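Coclaurine N-methyltransferase (Coptis japonica, PDB 6GKV) catalyses N-methylation of coclaurine and related tetrahydroisoquinolines in alkaloid biosynthesis, using S-adenosyl-L-methionine as methyl donor. Local coordinates at residues A[38-43]-A[339-344]; A[73-78]-A[200-205]; A[103-108]-A[292-297]; A[137-142]-A[168-173]. All blocks are in the same frame, centred on the assembly; numbering follows the deposited sequence.

Contact 1: A[38-43]-A[339-344]; sequences WGYKPT and GEEWMA
Tyr40 and Glu341 bridge two backbones that stay well apart, with their CA atoms 10.9 Å from each other, and the two segments bury just 69 Å² between them. One hydrogen bond accounts for the polar contact: Tyr40 OH donates to Glu341 OE1 at 2.6 Å. The hydroxyl meets the syn lone pair, on the side of the other carboxylate oxygen, while the ring and carboxylate planes are turned 76° against each other. A bend in the glutamate chain at chi2 (-67°) carries the carboxylate out to the phenol; the tyrosine reaches over with the full length of its ring. OE1 has a second partner in His230 NE2, and OE2 takes a bond from Asn337, so both oxygens of this buried acid are held, which probably helps to keep it ionised.

The aromatic part lies around the pair. The Tyr40 ring meets Phe233 edge-to-face and also touches the ring of His230, so that the histidine serves both partners.

Across the dimer, Glu340 hydrogen-bonds Thr43 of the second subunit and the backbone N of Tyr44 of that same subunit, placing the contact beside the interface.

In fold terms, the loop just after helix 21-39 is tied to the residue just before strand 342-350, the antiparallel strand set between 221-230 and 272-279 in the seven-stranded 3-2-1-4-5-7-6 sheet of Rossmann-like AdoMet-dependent methyltransferases.

Contact 2: A[73-78]-A[200-205]; sequences QLYEIP and FEHMKN. With SAH (S-adenosyl-L-homocysteine), chain C; F2W (6,7-dimethoxy-2-methyl-1,2,3,4-tetrahydroisoquinolin-2-ium), chain D.
Tyr75 and His202 approach from opposite directions and meet through Tyr75 OH and His202 NE2, with the imidazole at the edge of the phenol ring, near its plane. The dense part is this hydrogen bond, modelled at 2.4 Å; so short a value is doubtful in detail, and either residue could be the donor. The ring planes are 83° apart. The other imidazole nitrogen, ND1, is bonded to Thr255 O, which helps to fix the rotation of the ring. The phenol itself is sandwiched: C2' of the SAH ribose lies 3.6 Å above the centre of one face, and Leu74 CG lies 3.9 Å from the other. Met203 CE packs on the adenine edge at N6 and N7, 3.7 Å from SAH N6.

Away from this core the segments diverge: the rest of 200-205 stays clear of 73-78, and just 98 Å² is buried in all.

The chemistry follows from what converges on the hydroxyl. Tyr75 OH is 3.4 Å from SAH SD and 3.9 Å from the N-methyl carbon CAO of F2W, which itself lies 4.2 Å from SD. With Glu198 OE1 hydrogen-bonded to F2W, this is consistent with a product-like complex, as after methyl transfer from sulfur to the amine nitrogen.

Contact 3: A[103-108]-A[292-297]; sequences TLDEAE and LKRLDA
Leu104 and Arg294 carry most of the contact, the leucine methyl CD2 lying over one face of the guanidinium group. The packing of the methyl on the guanidinium shows in three distances from Leu104 CD2: 3.3 Å to Arg294 NE, 3.7 Å to Arg294 CD and 3.8 Å to Arg294 CZ. With the CA atoms of the two residues 10.0 Å apart, Arg294 spans the separation with a chain that is extended from CG to NE. Leu104 meets it obliquely and, on the same partner helix, also packs on Glu290 and Trp291.

The electrostatic component is weaker. Asp105 OD1 stands 3.8 Å from Arg294 NH2, a long salt bridge. The carboxylate and guanidinium planes are 23° apart. Because the oxygen lies well out of the guanidinium plane, no N-H points at it, and the two groups attract as charges without sharing a directed bond. The stronger partner of Asp105 is Ser88, whose hydroxyl is hydrogen-bonded to OD2. Placed in the first turn of its helix, this acid would probably also be stabilised by the helix N-terminus.

Hydrogen bonds within 103-108 define how that helix begins. Glu106 N donates to Thr103 OG1 at 3.1 Å (161° at the hydrogen), and Thr103 N donates back to Glu106 OE1 at 3.1 Å (166°).

That reciprocal pair is a capping box with Thr103 as N-cap. It starts helix 104-118, which leads to strand 126-130 of the Rossmann-like sheet, and the capped end is linked to the C-terminal part of helix 281-297 by the reach of Arg294.

Contact 4: A[137-142]-A[168-173]; sequences LTLHVA and RRRNLL
Leu172, Leu139 and Arg170 have the most surface buried here, with Ala142 next, out of 200 Å² in all. Leu172 loses 64 Å². Its CD1 methyl sits 3.9 Å from Ala142 CB and 4.1 Å from Leu139 O, while its CD2 lies 4.0 Å from Ala142 O. The leucine thus straddles one turn of helix 136-143, touching backbone as well as side chain, and the CA atoms of Ala142 and Leu172 come within 7.1 Å.

Leu139, with 61 Å² covered, stands one turn back on the same side of that helix and meets Arg170. Its CD1 methyl lies over one face of the guanidinium, 3.9 Å from Arg170 CZ, while Leu139 CB is 3.5 Å from Arg170 NH1. The two side chains run at about a right angle. A bend in the arginine at chi3 (-149°) helps to lay the flat group across the leucine. No hydrogen bond joins the segments: the polar end of Arg170 is taken up by a salt bridge from NH2 to Glu166 and a bond from NH1 to Gln143, which hold the plane in place against the methyl. Ile163 and Val175 also pack on Leu139.

The turn that presents Arg170 and Leu172 ends helix 157-168. Asn171, with positive phi (58°), is the C-prime residue of a Schellman motif in which Leu172 N bonds to Ser167 O. The contact packs the C-terminal turn of helix 157-168 against helix 136-143, within the beta-alpha-beta-alpha-beta run through strands 126-130, 149-154 and 176-179, the cofactor-binding half of a Rossmann-like methyltransferase.

Overall arrangement
Contact 2 is the one that touches the bound ligands, its centre about 8 Å from that of the chain; the other three surround it, with centres about 22 to 24 Å from its own. Contact 4 lies on the cofactor side, the side chain of Leu139 about 10 Å from SAH. Contact 3 is about equally far from both ligands, the side chain of Leu104 about 11 Å from SAH and 12 Å from F2W. Contact 1 lies by strand 342-350, the side chain of Glu341 about 12 Å from F2W. Contacts 1 and 4, on opposite sides of the chain's centre, have centres about 39 Å apart. In sequence, contacts 2 and 3 interleave and contact 1 spans the rest.

Contact 1: A[38-43]-A[339-344]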
# COMPACT_ATOMS: atom_id res chain seq x y z
N TRP A 38 10.78 -3.33 16.82
CA TRP A 38 9.64 -4.21 17.01
C TRP A 38 8.74 -4.16 15.78
O TRP A 38 8.11 -5.15 15.41
CB TRP A 38 8.89 -3.79 18.29
CG TRP A 38 7.51 -4.32 18.45
CD1 TRP A 38 7.13 -5.38 19.22
CD2 TRP A 38 6.31 -3.80 17.85
NE1 TRP A 38 5.77 -5.57 19.13
CE2 TRP A 38 5.24 -4.61 18.30
CE3 TRP A 38 6.04 -2.75 16.95
CZ2 TRP A 38 3.92 -4.40 17.89
CZ3 TRP A 38 4.73 -2.54 16.55
CH2 TRP A 38 3.69 -3.36 17.00
N GLY A 39 8.71 -2.99 15.15
CA GLY A 39 7.92 -2.78 13.95
C GLY A 39 8.43 -3.37 12.64
O GLY A 39 7.67 -4.03 11.93
N TYR A 40 9.70 -3.13 12.29
CA TYR A 40 10.23 -3.66 11.03
C TYR A 40 10.39 -5.18 11.09
O TYR A 40 10.66 -5.75 12.15
CB TYR A 40 11.57 -2.99 10.67
CG TYR A 40 11.41 -1.60 10.09
CD1 TYR A 40 10.68 -1.37 8.90
CD2 TYR A 40 11.98 -0.50 10.72
CE1 TYR A 40 10.54 -0.07 8.38
CE2 TYR A 40 11.85 0.78 10.21
CZ TYR A 40 11.13 1.00 9.05
OH TYR A 40 11.01 2.31 8.62
N LYS A 41 10.19 -5.84 9.94
CA LYS A 41 10.28 -7.30 9.88
C LYS A 41 11.40 -7.74 8.94
O LYS A 41 11.71 -7.08 7.95
CB LYS A 41 8.95 -7.90 9.44
CG LYS A 41 7.82 -7.75 10.46
CD LYS A 41 8.17 -8.43 11.77
CE LYS A 41 7.13 -8.14 12.85
NZ LYS A 41 7.48 -8.71 14.20
N PRO A 42 12.01 -8.88 9.24
CA PRO A 42 13.17 -9.24 8.42
C PRO A 42 12.79 -9.66 6.99
O PRO A 42 13.62 -9.55 6.09
CB PRO A 42 13.83 -10.40 9.20
CG PRO A 42 12.78 -10.88 10.17
CD PRO A 42 11.88 -9.72 10.45
N THR A 43 11.56 -10.11 6.77
CA THR A 43 11.12 -10.41 5.40
C THR A 43 9.91 -9.57 5.04
O THR A 43 9.08 -9.27 5.90
CB THR A 43 10.75 -11.87 5.23
OG1 THR A 43 9.60 -12.15 6.04
CG2 THR A 43 11.88 -12.77 5.68
N GLY A 339 12.61 12.65 9.81
CA GLY A 339 11.19 12.70 9.45
C GLY A 339 10.71 11.65 8.45
O GLY A 339 9.60 11.76 7.90
N GLU A 340 11.53 10.62 8.24
CA GLU A 340 11.28 9.59 7.25
C GLU A 340 10.90 8.27 7.90
O GLU A 340 11.11 7.21 7.33
CB GLU A 340 12.53 9.42 6.36
CG GLU A 340 12.72 10.58 5.39
CD GLU A 340 11.58 10.63 4.35
OE1 GLU A 340 11.19 9.55 3.85
OE2 GLU A 340 11.06 11.74 4.04
N GLU A 341 10.34 8.35 9.10
CA GLU A 341 9.80 7.19 9.78
C GLU A 341 8.30 7.39 10.07
O GLU A 341 7.44 6.80 9.43
CB GLU A 341 10.56 6.91 11.08
CG GLU A 341 12.03 6.54 10.87
CD GLU A 341 12.22 5.20 10.18
OE1 GLU A 341 11.25 4.44 10.06
OE2 GLU A 341 13.35 4.89 9.77
N TRP A 342 8.01 8.21 11.08
CA TRP A 342 6.64 8.57 11.41
C TRP A 342 6.33 9.86 10.68
O TRP A 342 7.17 10.77 10.62
CB TRP A 342 6.46 8.73 12.93
CG TRP A 342 6.50 7.41 13.67
CD1 TRP A 342 5.48 6.51 13.78
CD2 TRP A 342 7.62 6.83 14.37
NE1 TRP A 342 5.89 5.42 14.52
CE2 TRP A 342 7.17 5.60 14.89
CE3 TRP A 342 8.92 7.27 14.64
CZ2 TRP A 342 8.02 4.78 15.66
CZ3 TRP A 342 9.74 6.45 15.41
CH2 TRP A 342 9.29 5.22 15.91
N MET A 343 5.13 9.93 10.10
CA MET A 343 4.80 11.02 9.20
C MET A 343 3.30 11.15 8.97
O MET A 343 2.49 10.51 9.65
CB MET A 343 5.52 10.82 7.85
CG MET A 343 5.35 9.41 7.27
SD MET A 343 6.27 9.13 5.72
CE MET A 343 7.90 8.70 6.32
N ALA A 344 2.95 11.96 7.98
CA ALA A 344 1.57 12.24 7.63
C ALA A 344 1.18 11.74 6.24
O ALA A 344 1.92 11.91 5.26
CB ALA A 344 1.29 13.73 7.74

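Contact 2: A[73-78]-A[200-205]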
# COMPACT_ATOMS: atom_id res chain seq x y z
N GLN A 73 -10.47 13.13 28.92
CA GLN A 73 -9.07 13.35 29.26
C GLN A 73 -8.44 14.34 28.28
O GLN A 73 -7.56 15.12 28.64
CB GLN A 73 -8.28 12.03 29.25
CG GLN A 73 -8.60 11.11 30.43
CD GLN A 73 -7.59 9.99 30.61
OE1 GLN A 73 -6.39 10.22 30.77
NE2 GLN A 73 -8.08 8.76 30.58
N LEU A 74 -8.94 14.30 27.06
CA LEU A 74 -8.43 15.08 25.94
C LEU A 74 -9.64 15.72 25.25
O LEU A 74 -10.76 15.32 25.53
CB LEU A 74 -7.65 14.16 24.99
CG LEU A 74 -6.63 14.70 24.00
CD1 LEU A 74 -5.60 15.59 24.69
CD2 LEU A 74 -5.97 13.50 23.35
N TYR A 75 -9.42 16.73 24.41
CA TYR A 75 -10.49 17.29 23.55
C TYR A 75 -11.63 18.07 24.27
O TYR A 75 -12.55 18.56 23.61
CB TYR A 75 -11.10 16.17 22.70
CG TYR A 75 -10.09 15.52 21.79
CD1 TYR A 75 -9.12 16.30 21.15
CD2 TYR A 75 -10.06 14.14 21.60
CE1 TYR A 75 -8.18 15.74 20.33
CE2 TYR A 75 -9.11 13.57 20.77
CZ TYR A 75 -8.17 14.38 20.14
OH TYR A 75 -7.21 13.84 19.30
N GLU A 76 -11.56 18.17 25.60
CA GLU A 76 -12.39 19.13 26.35
C GLU A 76 -11.47 20.16 27.00
O GLU A 76 -11.55 20.41 28.21
CB GLU A 76 -13.26 18.45 27.41
CG GLU A 76 -14.62 17.93 26.93
CD GLU A 76 -15.49 19.00 26.30
OE1 GLU A 76 -15.36 20.19 26.63
OE2 GLU A 76 -16.32 18.63 25.45
N ILE A 77 -10.58 20.73 26.20
CA ILE A 77 -9.56 21.63 26.71
C ILE A 77 -10.05 23.07 26.66
O ILE A 77 -10.59 23.50 25.64
CB ILE A 77 -8.26 21.51 25.89
CG1 ILE A 77 -7.92 20.02 25.65
CG2 ILE A 77 -7.14 22.30 26.57
CD1 ILE A 77 -7.82 19.18 26.95
N PRO A 78 -9.86 23.82 27.76
CA PRO A 78 -10.17 25.25 27.77
C PRO A 78 -9.53 25.99 26.61
O PRO A 78 -8.32 25.90 26.38
CB PRO A 78 -9.61 25.73 29.12
CG PRO A 78 -8.76 24.61 29.63
CD PRO A 78 -9.37 23.37 29.07
N PHE A 200 -9.37 9.29 12.56
CA PHE A 200 -9.36 7.83 12.48
C PHE A 200 -8.43 7.17 13.46
O PHE A 200 -8.67 6.02 13.87
CB PHE A 200 -8.97 7.38 11.06
CG PHE A 200 -10.09 7.45 10.07
CD1 PHE A 200 -11.12 8.37 10.21
CD2 PHE A 200 -10.15 6.55 9.01
CE1 PHE A 200 -12.19 8.42 9.30
CE2 PHE A 200 -11.23 6.59 8.09
CZ PHE A 200 -12.24 7.52 8.24
N GLU A 201 -7.36 7.88 13.84
CA GLU A 201 -6.43 7.40 14.86
C GLU A 201 -7.10 7.02 16.20
O GLU A 201 -6.54 6.25 16.99
CB GLU A 201 -5.35 8.47 15.13
CG GLU A 201 -4.37 8.69 13.94
CD GLU A 201 -4.77 9.85 13.04
OE1 GLU A 201 -5.97 10.02 12.77
OE2 GLU A 201 -3.88 10.61 12.62
N HIS A 202 -8.30 7.55 16.42
CA HIS A 202 -9.11 7.29 17.62
C HIS A 202 -10.17 6.23 17.39
O HIS A 202 -10.86 5.81 18.32
CB HIS A 202 -9.79 8.58 18.06
CG HIS A 202 -8.83 9.66 18.45
ND1 HIS A 202 -7.87 9.49 19.42
CD2 HIS A 202 -8.70 10.94 18.00
CE1 HIS A 202 -7.18 10.61 19.56
NE2 HIS A 202 -7.67 11.51 18.71
N MET A 203 -10.32 5.83 16.13
CA MET A 203 -11.33 4.86 15.76
C MET A 203 -10.71 3.49 15.70
O MET A 203 -9.51 3.35 15.90
CB MET A 203 -11.96 5.22 14.41
CG MET A 203 -12.43 6.65 14.33
SD MET A 203 -13.78 7.02 15.46
CE MET A 203 -13.16 8.48 16.29
N LYS A 204 -11.53 2.48 15.42
CA LYS A 204 -11.07 1.10 15.34
C LYS A 204 -11.53 0.47 14.04
O LYS A 204 -10.75 0.33 13.10
CB LYS A 204 -11.58 0.29 16.53
CG LYS A 204 -11.12 0.81 17.88
CD LYS A 204 -9.59 0.85 17.97
CE LYS A 204 -9.11 1.28 19.36
NZ LYS A 204 -7.68 1.71 19.31
N ASN A 205 -12.80 0.07 14.00
CA ASN A 205 -13.35 -0.59 12.82
C ASN A 205 -13.59 0.37 11.65
O ASN A 205 -14.68 0.95 11.52
CB ASN A 205 -14.65 -1.32 13.17
CG ASN A 205 -15.14 -2.20 12.03
OD1 ASN A 205 -14.92 -1.90 10.85
ND2 ASN A 205 -15.82 -3.29 12.37
N SAH C . -9.56 18.05 13.15
CA SAH C . -9.13 19.01 14.15
CB SAH C . -8.73 18.31 15.44
CG SAH C . -8.09 16.93 15.28
SD SAH C . -7.88 16.12 16.89
C SAH C . -7.97 19.86 13.66
O SAH C . -7.34 19.48 12.67
OXT SAH C . -7.64 20.92 14.23
C5' SAH C . -9.27 14.98 16.63
C4' SAH C . -10.65 15.66 16.59
O4' SAH C . -11.67 14.69 16.43
C3' SAH C . -10.97 16.42 17.87
O3' SAH C . -11.69 17.58 17.54
C2' SAH C . -11.90 15.52 18.64
O2' SAH C . -12.79 16.33 19.38
C1' SAH C . -12.59 14.75 17.52
N9 SAH C . -13.04 13.40 17.92
C8 SAH C . -12.31 12.40 18.53
N7 SAH C . -13.13 11.33 18.72
C5 SAH C . -14.37 11.64 18.24
C6 SAH C . -15.57 10.93 18.19
N6 SAH C . -15.67 9.68 18.66
N1 SAH C . -16.69 11.54 17.64
C2 SAH C . -16.61 12.83 17.15
N3 SAH C . -15.41 13.52 17.21
C4 SAH C . -14.32 12.93 17.75
CAM F2W D . 1.98 14.71 19.68
OAK F2W D . 1.85 13.38 19.14
CAB F2W D . 0.65 13.23 18.51
CAA F2W D . -0.29 14.27 18.38
CAF F2W D . -1.49 14.00 17.72
CAJ F2W D . -2.45 14.97 17.51
CAI F2W D . -3.92 14.49 17.27
NAH F2W D . -3.83 13.62 16.09
CAO F2W D . -5.16 12.99 16.07
CAG F2W D . -2.95 12.58 16.63
CAE F2W D . -1.71 12.78 17.15
CAD F2W D . -0.80 11.73 17.31
CAC F2W D . 0.40 11.98 17.96
OAL F2W D . 1.37 11.04 18.17
CAN F2W D . 1.19 9.72 17.63

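Contact 3: A[103-108]-A[292-297]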
# COMPACT_ATOMS: atom_id res chain seq x y z
N THR A 103 6.72 30.64 10.09
CA THR A 103 6.12 30.79 11.42
C THR A 103 5.03 29.73 11.64
O THR A 103 4.62 29.04 10.71
CB THR A 103 5.53 32.19 11.62
OG1 THR A 103 4.37 32.36 10.78
CG2 THR A 103 6.56 33.26 11.27
N LEU A 104 4.57 29.59 12.88
CA LEU A 104 3.51 28.63 13.17
C LEU A 104 2.23 29.06 12.47
O LEU A 104 1.50 28.23 11.91
CB LEU A 104 3.28 28.49 14.68
CG LEU A 104 2.07 27.64 15.10
CD1 LEU A 104 2.22 26.18 14.67
CD2 LEU A 104 1.81 27.73 16.61
N ASP A 105 1.96 30.36 12.52
CA ASP A 105 0.74 30.90 11.93
C ASP A 105 0.72 30.62 10.44
O ASP A 105 -0.25 30.06 9.93
CB ASP A 105 0.63 32.40 12.17
CG ASP A 105 -0.05 32.74 13.48
OD1 ASP A 105 0.05 31.95 14.45
OD2 ASP A 105 -0.69 33.81 13.54
N GLU A 106 1.80 31.00 9.77
CA GLU A 106 2.01 30.70 8.37
C GLU A 106 1.80 29.23 8.06
O GLU A 106 1.26 28.86 7.01
CB GLU A 106 3.43 31.10 7.94
CG GLU A 106 3.58 32.55 7.47
CD GLU A 106 5.02 32.92 7.10
OE1 GLU A 106 5.97 32.20 7.51
OE2 GLU A 106 5.19 33.94 6.41
N ALA A 107 2.26 28.38 8.98
CA ALA A 107 2.28 26.95 8.72
C ALA A 107 0.89 26.36 8.81
O ALA A 107 0.54 25.48 8.02
CB ALA A 107 3.21 26.24 9.68
N GLU A 108 0.10 26.85 9.77
CA GLU A 108 -1.31 26.48 9.90
C GLU A 108 -1.99 26.77 8.56
O GLU A 108 -2.59 25.88 7.95
CB GLU A 108 -2.00 27.25 11.03
CG GLU A 108 -1.50 26.94 12.45
CD GLU A 108 -2.40 27.50 13.54
OE1 GLU A 108 -2.83 28.67 13.43
OE2 GLU A 108 -2.68 26.76 14.51
N LEU A 292 5.50 23.93 21.85
CA LEU A 292 6.31 23.86 23.06
C LEU A 292 6.97 25.21 23.39
O LEU A 292 6.94 25.64 24.53
CB LEU A 292 7.36 22.77 22.91
CG LEU A 292 8.40 22.66 24.02
CD1 LEU A 292 7.74 22.29 25.34
CD2 LEU A 292 9.50 21.65 23.64
N LYS A 293 7.55 25.87 22.38
CA LYS A 293 8.10 27.22 22.58
C LYS A 293 7.05 28.16 23.15
O LYS A 293 7.35 29.03 23.96
CB LYS A 293 8.62 27.83 21.27
CG LYS A 293 9.99 27.36 20.79
CD LYS A 293 10.28 27.92 19.39
CE LYS A 293 11.44 27.22 18.71
NZ LYS A 293 11.53 27.53 17.23
N ARG A 294 5.81 27.99 22.70
CA ARG A 294 4.74 28.88 23.12
C ARG A 294 4.32 28.64 24.56
O ARG A 294 3.93 29.57 25.24
CB ARG A 294 3.54 28.76 22.19
CG ARG A 294 3.78 29.46 20.88
CD ARG A 294 2.71 29.20 19.85
NE ARG A 294 2.97 30.03 18.68
CZ ARG A 294 2.23 31.08 18.34
NH1 ARG A 294 1.15 31.40 19.05
NH2 ARG A 294 2.56 31.78 17.27
N LEU A 295 4.39 27.39 25.00
CA LEU A 295 4.16 27.09 26.41
C LEU A 295 5.15 27.86 27.28
O LEU A 295 4.78 28.84 27.92
CB LEU A 295 4.28 25.58 26.67
CG LEU A 295 3.16 24.72 26.09
CD1 LEU A 295 3.31 23.27 26.53
CD2 LEU A 295 1.83 25.29 26.52
N ASP A 296 6.40 27.42 27.26
CA ASP A 296 7.50 28.00 28.06
C ASP A 296 7.61 29.53 28.07
O ASP A 296 8.13 30.12 29.01
CB ASP A 296 8.83 27.42 27.57
CG ASP A 296 8.89 25.92 27.70
OD1 ASP A 296 8.21 25.38 28.59
OD2 ASP A 296 9.61 25.28 26.89
N ALA A 297 7.15 30.16 27.00
CA ALA A 297 7.25 31.61 26.89
C ALA A 297 6.06 32.29 27.57
O ALA A 297 6.08 33.50 27.85
CB ALA A 297 7.33 32.01 25.41

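Contact 4: A[137-142]-A[168-173]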
# COMPACT_ATOMS: atom_id res chain seq x y z
N LEU A 137 -10.13 24.50 10.11
CA LEU A 137 -10.48 24.23 8.71
C LEU A 137 -11.86 24.76 8.34
O LEU A 137 -12.03 25.35 7.28
CB LEU A 137 -10.41 22.73 8.42
CG LEU A 137 -10.74 22.25 7.00
CD1 LEU A 137 -9.82 22.87 5.93
CD2 LEU A 137 -10.66 20.72 6.96
N THR A 138 -12.84 24.54 9.22
CA THR A 138 -14.19 25.03 9.00
C THR A 138 -14.19 26.53 8.71
O THR A 138 -14.69 26.97 7.68
CB THR A 138 -15.10 24.75 10.21
OG1 THR A 138 -15.41 23.35 10.25
CG2 THR A 138 -16.40 25.53 10.11
N LEU A 139 -13.59 27.30 9.61
CA LEU A 139 -13.57 28.75 9.49
C LEU A 139 -12.82 29.21 8.24
O LEU A 139 -13.20 30.20 7.60
CB LEU A 139 -12.95 29.37 10.74
CG LEU A 139 -13.64 28.88 12.01
CD1 LEU A 139 -13.03 29.47 13.31
CD2 LEU A 139 -15.14 29.16 11.90
N HIS A 140 -11.76 28.49 7.90
CA HIS A 140 -10.90 28.86 6.79
C HIS A 140 -11.62 28.64 5.46
O HIS A 140 -11.63 29.52 4.60
CB HIS A 140 -9.61 28.04 6.84
CG HIS A 140 -8.66 28.33 5.72
ND1 HIS A 140 -8.67 27.62 4.53
CD2 HIS A 140 -7.65 29.23 5.61
CE1 HIS A 140 -7.72 28.08 3.74
NE2 HIS A 140 -7.09 29.06 4.37
N VAL A 141 -12.21 27.46 5.30
CA VAL A 141 -12.99 27.16 4.11
C VAL A 141 -14.21 28.07 4.04
O VAL A 141 -14.54 28.59 2.97
CB VAL A 141 -13.42 25.67 4.08
CG1 VAL A 141 -14.45 25.40 2.98
CG2 VAL A 141 -12.22 24.77 3.92
N ALA A 142 -14.87 28.27 5.18
CA ALA A 142 -16.04 29.14 5.22
C ALA A 142 -15.67 30.51 4.71
O ALA A 142 -16.42 31.11 3.94
CB ALA A 142 -16.60 29.24 6.63
N ARG A 168 -19.64 33.96 14.00
CA ARG A 168 -20.47 35.15 13.87
C ARG A 168 -19.59 36.36 14.15
O ARG A 168 -19.83 37.45 13.65
CB ARG A 168 -21.67 35.11 14.81
CG ARG A 168 -23.00 35.12 14.07
CD ARG A 168 -24.12 35.72 14.92
NE ARG A 168 -25.40 35.68 14.22
CZ ARG A 168 -26.56 36.07 14.74
NH1 ARG A 168 -26.62 36.53 15.98
NH2 ARG A 168 -27.66 35.99 14.02
N ARG A 169 -18.56 36.14 14.96
CA ARG A 169 -17.62 37.20 15.29
C ARG A 169 -16.79 37.60 14.06
O ARG A 169 -16.27 38.72 14.00
CB ARG A 169 -16.70 36.75 16.44
N ARG A 170 -16.66 36.69 13.09
CA ARG A 170 -15.95 36.99 11.84
C ARG A 170 -16.95 37.21 10.70
O ARG A 170 -16.57 37.28 9.53
CB ARG A 170 -14.98 35.87 11.47
CG ARG A 170 -13.75 35.75 12.37
CD ARG A 170 -12.78 34.70 11.84
NE ARG A 170 -12.04 34.04 12.92
CZ ARG A 170 -11.35 32.91 12.77
NH1 ARG A 170 -11.29 32.33 11.58
NH2 ARG A 170 -10.71 32.38 13.80
N ASN A 171 -18.22 37.32 11.08
CA ASN A 171 -19.31 37.61 10.15
C ASN A 171 -19.41 36.56 9.05
O ASN A 171 -19.19 36.86 7.87
CB ASN A 171 -19.14 39.01 9.54
CG ASN A 171 -20.40 39.50 8.86
OD1 ASN A 171 -21.42 38.80 8.82
ND2 ASN A 171 -20.34 40.71 8.33
N LEU A 172 -19.74 35.34 9.44
CA LEU A 172 -19.82 34.22 8.50
C LEU A 172 -21.20 33.56 8.51
O LEU A 172 -21.66 33.06 9.54
CB LEU A 172 -18.74 33.17 8.80
CG LEU A 172 -17.28 33.50 8.45
CD1 LEU A 172 -16.35 32.41 8.95
CD2 LEU A 172 -17.08 33.69 6.96
N LEU A 173 -21.85 33.55 7.34
CA LEU A 173 -23.06 32.77 7.14
C LEU A 173 -22.75 31.29 7.32
O LEU A 173 -23.25 30.63 8.23
CB LEU A 173 -23.64 33.01 5.73
CG LEU A 173 -24.96 32.36 5.26
CD1 LEU A 173 -25.56 33.14 4.10
CD2 LEU A 173 -24.82 30.89 4.84